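Local coordinates for protein Alpha/beta hydrolase (Legionella pneumophila subsp. pneumophila str. Philadelphia 1, PDB 4EZI) that is of unknown function but adopts the alpha/beta-hydrolase fold and may act as a lipase, hydrolysing triacylglycerols, at residues 225-230 / 237-242. Residues are numbered along the deposited sequence; the frame is centred on the assembly and turned at random.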
ATOM      1  N   PHE A 225     -11.202  -7.385   5.897  1.00  6.08           N
ATOM      2  CA  PHE A 225     -11.198  -6.229   6.744  1.00  6.72           C
ATOM      3  C   PHE A 225     -11.844  -6.497   8.103  1.00  6.24           C
ATOM      4  O   PHE A 225     -11.268  -6.222   9.143  1.00  6.34           O
ATOM      5  CB  PHE A 225     -11.896  -5.031   6.055  1.00  6.74           C
ATOM      6  CG  PHE A 225     -11.883  -3.789   6.903  1.00  7.07           C
ATOM      7  CD1 PHE A 225     -10.724  -3.042   7.022  1.00  8.13           C
ATOM      8  CD2 PHE A 225     -12.984  -3.411   7.646  1.00  7.78           C
ATOM      9  CE1 PHE A 225     -10.646  -1.953   7.842  1.00  9.16           C
ATOM     10  CE2 PHE A 225     -12.905  -2.301   8.473  1.00  9.06           C
ATOM     11  CZ  PHE A 225     -11.738  -1.576   8.564  1.00  9.21           C
ATOM     12  N   PHE A 226     -13.063  -7.017   8.091  1.00  6.16           N
ATOM     13  CA  PHE A 226     -13.755  -7.235   9.353  1.00  6.19           C
ATOM     14  C   PHE A 226     -13.194  -8.408  10.137  1.00  6.09           C
ATOM     15  O   PHE A 226     -13.177  -8.383  11.370  1.00  6.98           O
ATOM     16  CB  PHE A 226     -15.278  -7.305   9.158  1.00  7.39           C
ATOM     17  CG  PHE A 226     -15.875  -5.971   8.805  1.00  6.97           C
ATOM     18  CD1 PHE A 226     -15.939  -4.966   9.755  1.00  7.73           C
ATOM     19  CD2 PHE A 226     -16.321  -5.720   7.546  1.00  7.93           C
ATOM     20  CE1 PHE A 226     -16.466  -3.712   9.440  1.00  8.65           C
ATOM     21  CE2 PHE A 226     -16.857  -4.475   7.221  1.00  8.69           C
ATOM     22  CZ  PHE A 226     -16.917  -3.474   8.161  1.00  8.82           C
ATOM     23  N   TYR A 227     -12.699  -9.447   9.450  1.00  6.32           N
ATOM     24  CA  TYR A 227     -12.050 -10.545  10.163  1.00  6.89           C
ATOM     25  C   TYR A 227     -10.807 -10.038  10.902  1.00  6.17           C
ATOM     26  O   TYR A 227     -10.592 -10.323  12.091  1.00  6.94           O
ATOM     27  CB  TYR A 227     -11.725 -11.692   9.203  1.00  6.95           C
ATOM     28  CG  TYR A 227     -10.956 -12.805   9.849  1.00  7.77           C
ATOM     29  CD1 TYR A 227     -11.435 -13.463  10.962  1.00  9.44           C
ATOM     30  CD2 TYR A 227      -9.726 -13.189   9.373  1.00  8.68           C
ATOM     31  CE1 TYR A 227     -10.715 -14.481  11.586  1.00  9.25           C
ATOM     32  CE2 TYR A 227      -8.997 -14.197   9.981  1.00  9.70           C
ATOM     33  CZ  TYR A 227      -9.489 -14.833  11.104  1.00 10.06           C
ATOM     34  OH  TYR A 227      -8.767 -15.843  11.720  1.00 12.24           O
ATOM     35  N   SER A 228      -9.991  -9.255  10.205  1.00  6.80           N
ATOM     36  CA  SER A 228      -8.768  -8.726  10.785  1.00  7.03           C
ATOM     37  C   SER A 228      -9.060  -7.702  11.882  1.00  6.25           C
ATOM     38  O   SER A 228      -8.405  -7.700  12.930  1.00  7.77           O
ATOM     39  CB  SER A 228      -7.925  -8.109   9.654  1.00  8.56           C
ATOM     40  OG  SER A 228      -6.718  -7.568  10.178  1.00 10.02           O
ATOM     41  N   LEU A 229     -10.036  -6.819  11.660  1.00  6.64           N
ATOM     42  CA  LEU A 229     -10.333  -5.820  12.672  1.00  7.62           C
ATOM     43  C   LEU A 229     -10.881  -6.456  13.950  1.00  7.23           C
ATOM     44  O   LEU A 229     -10.485  -6.078  15.054  1.00  8.00           O
ATOM     45  CB  LEU A 229     -11.270  -4.735  12.136  1.00  8.03           C
ATOM     46  CG  LEU A 229     -11.280  -3.440  12.948  1.00  9.78           C
ATOM     47  CD1 LEU A 229      -9.922  -2.712  12.864  1.00 12.16           C
ATOM     48  CD2 LEU A 229     -12.385  -2.532  12.451  1.00 11.16           C
ATOM     49  N   GLN A 230     -11.808  -7.397  13.809  1.00  7.31           N
ATOM     50  CA  GLN A 230     -12.337  -8.068  14.991  1.00  7.55           C
ATOM     51  C   GLN A 230     -11.226  -8.865  15.678  1.00  7.59           C
ATOM     52  O   GLN A 230     -11.165  -8.890  16.913  1.00  9.25           O
ATOM     53  CB  GLN A 230     -13.516  -8.966  14.614  1.00  7.38           C
ATOM     54  CG  GLN A 230     -14.071  -9.788  15.761  1.00  8.02           C
ATOM     55  CD  GLN A 230     -14.705  -8.956  16.875  1.00  7.37           C
ATOM     56  OE1 GLN A 230     -14.964  -7.769  16.717  1.00  9.30           O
ATOM     57  NE2 GLN A 230     -14.941  -9.592  18.026  1.00 10.31           N
ATOM     58  N   SER A 237     -19.063  -8.286  19.433  1.00 10.04           N
ATOM     59  CA  SER A 237     -19.144  -9.303  20.483  1.00 11.19           C
ATOM     60  C   SER A 237     -18.377 -10.557  20.106  1.00 11.87           C
ATOM     61  O   SER A 237     -17.864 -11.248  20.961  1.00 15.20           O
ATOM     62  CB  SER A 237     -20.591  -9.630  20.822  1.00 11.10           C
ATOM     63  OG  SER A 237     -21.316 -10.040  19.677  1.00 11.67           O
ATOM     64  N   GLY A 238     -18.340 -10.868  18.813  1.00 10.77           N
ATOM     65  CA  GLY A 238     -17.651 -12.026  18.299  1.00 11.32           C
ATOM     66  C   GLY A 238     -17.834 -12.087  16.791  1.00  9.00           C
ATOM     67  O   GLY A 238     -18.541 -11.271  16.206  1.00 10.62           O
ATOM     68  N   PHE A 239     -17.229 -13.097  16.181  1.00  8.96           N
ATOM     69  CA  PHE A 239     -17.277 -13.226  14.755  1.00  8.24           C
ATOM     70  C   PHE A 239     -18.677 -13.546  14.249  1.00  7.96           C
ATOM     71  O   PHE A 239     -18.966 -13.286  13.082  1.00  9.34           O
ATOM     72  CB  PHE A 239     -16.274 -14.271  14.260  1.00  8.85           C
ATOM     73  CG  PHE A 239     -14.828 -13.892  14.496  1.00  8.87           C
ATOM     74  CD1 PHE A 239     -14.218 -12.910  13.756  1.00  9.09           C
ATOM     75  CD2 PHE A 239     -14.084 -14.532  15.458  1.00 12.11           C
ATOM     76  CE1 PHE A 239     -12.905 -12.566  13.975  1.00 10.25           C
ATOM     77  CE2 PHE A 239     -12.744 -14.200  15.674  1.00 12.88           C
ATOM     78  CZ  PHE A 239     -12.168 -13.219  14.943  1.00 11.29           C
ATOM     79  N   ASP A 240     -19.515 -14.156  15.077  1.00  8.16           N
ATOM     80  CA  ASP A 240     -20.853 -14.566  14.650  1.00  7.75           C
ATOM     81  C   ASP A 240     -21.861 -13.435  14.656  1.00  7.61           C
ATOM     82  O   ASP A 240     -22.915 -13.547  14.047  1.00  8.45           O
ATOM     83  CB  ASP A 240     -21.332 -15.741  15.490  1.00  9.32           C
ATOM     84  CG  ASP A 240     -20.255 -16.783  15.638  1.00 11.43           C
ATOM     85  OD1 ASP A 240     -19.753 -17.214  14.585  1.00 16.40           O
ATOM     86  OD2 ASP A 240     -19.879 -17.101  16.783  1.00 15.00           O
ATOM     87  N   GLU A 241     -21.536 -12.331  15.313  1.00  7.54           N
ATOM     88  CA  GLU A 241     -22.311 -11.105  15.176  1.00  7.49           C
ATOM     89  C   GLU A 241     -22.097 -10.525  13.770  1.00  7.24           C
ATOM     90  O   GLU A 241     -23.007  -9.931  13.191  1.00  7.55           O
ATOM     91  CB  GLU A 241     -21.880 -10.078  16.237  1.00  8.00           C
ATOM     92  CG  GLU A 241     -22.623  -8.758  16.068  1.00  8.44           C
ATOM     93  CD  GLU A 241     -22.320  -7.659  17.088  1.00  9.31           C
ATOM     94  OE1 GLU A 241     -21.638  -7.914  18.112  1.00  9.45           O
ATOM     95  OE2 GLU A 241     -22.839  -6.527  16.857  1.00 10.97           O
ATOM     96  N   ILE A 242     -20.878 -10.664  13.250  1.00  6.64           N
ATOM     97  CA  ILE A 242     -20.466 -10.078  11.985  1.00  7.23           C
ATOM     98  C   ILE A 242     -20.876 -10.966  10.816  1.00  6.72           C
ATOM     99  O   ILE A 242     -21.609 -10.537   9.912  1.00  7.19           O
ATOM    100  CB  ILE A 242     -18.936  -9.847  11.988  1.00  7.34           C
ATOM    101  CG1 ILE A 242     -18.512  -8.932  13.141  1.00  8.12           C
ATOM    102  CG2 ILE A 242     -18.482  -9.299  10.653  1.00  7.87           C
ATOM    103  CD1 ILE A 242     -17.042  -8.861  13.328  1.00 10.81           C
TER
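Gln230 lays the aliphatic part of its side chain over one face of the Phe239 ring: CG sits 4.0 Å from the ring centroid, a CH-pi contact. Its CG stands anti to the backbone N (chi1 176°), which carries the chain out from helix 218-233 toward the facing segment. A bend at chi2 then turns the amide plane nearly perpendicular to that of the ring (82°) and carries the amide past it. That leaves NE2 beside the backbone of Gly238, 3.7 Å from Gly238 CA, while OE1 accepts a hydrogen bond from the backbone N of Trp236, in the connecting loop. The amide of this buried residue is thus tied to the loop that leads into Phe239, the ring its CG packs on.

Phe239 has a second neighbour, this one aromatic, one turn back along the helix. Tyr227 meets it obliquely, with ring planes at 43°. CD1 of Tyr227 lies 3.5 Å from Phe239 CE1. Ile242 supplies the aliphatic remainder: its CD1 rests 3.8 Å from Gln230 CB, and its CG2 branch approaches Phe226 CB at 4.1 Å. Within 237-242, Glu241 OE1 accepts hydrogen bonds from both N and OG of Ser237, which approach from opposite faces of the carboxylate plane, and OE2 forms a salt bridge with Arg290.

The example shows a short helical turn, 239-242, folded back against the preceding helix 218-233 by side-chain packing. Both lie in the helical insertion between strands 193-197 and 310-314, where alpha/beta hydrolases commonly carry a cap, with Phe226 reaching helix 203-212 and Tyr227 resting on helix 247-254.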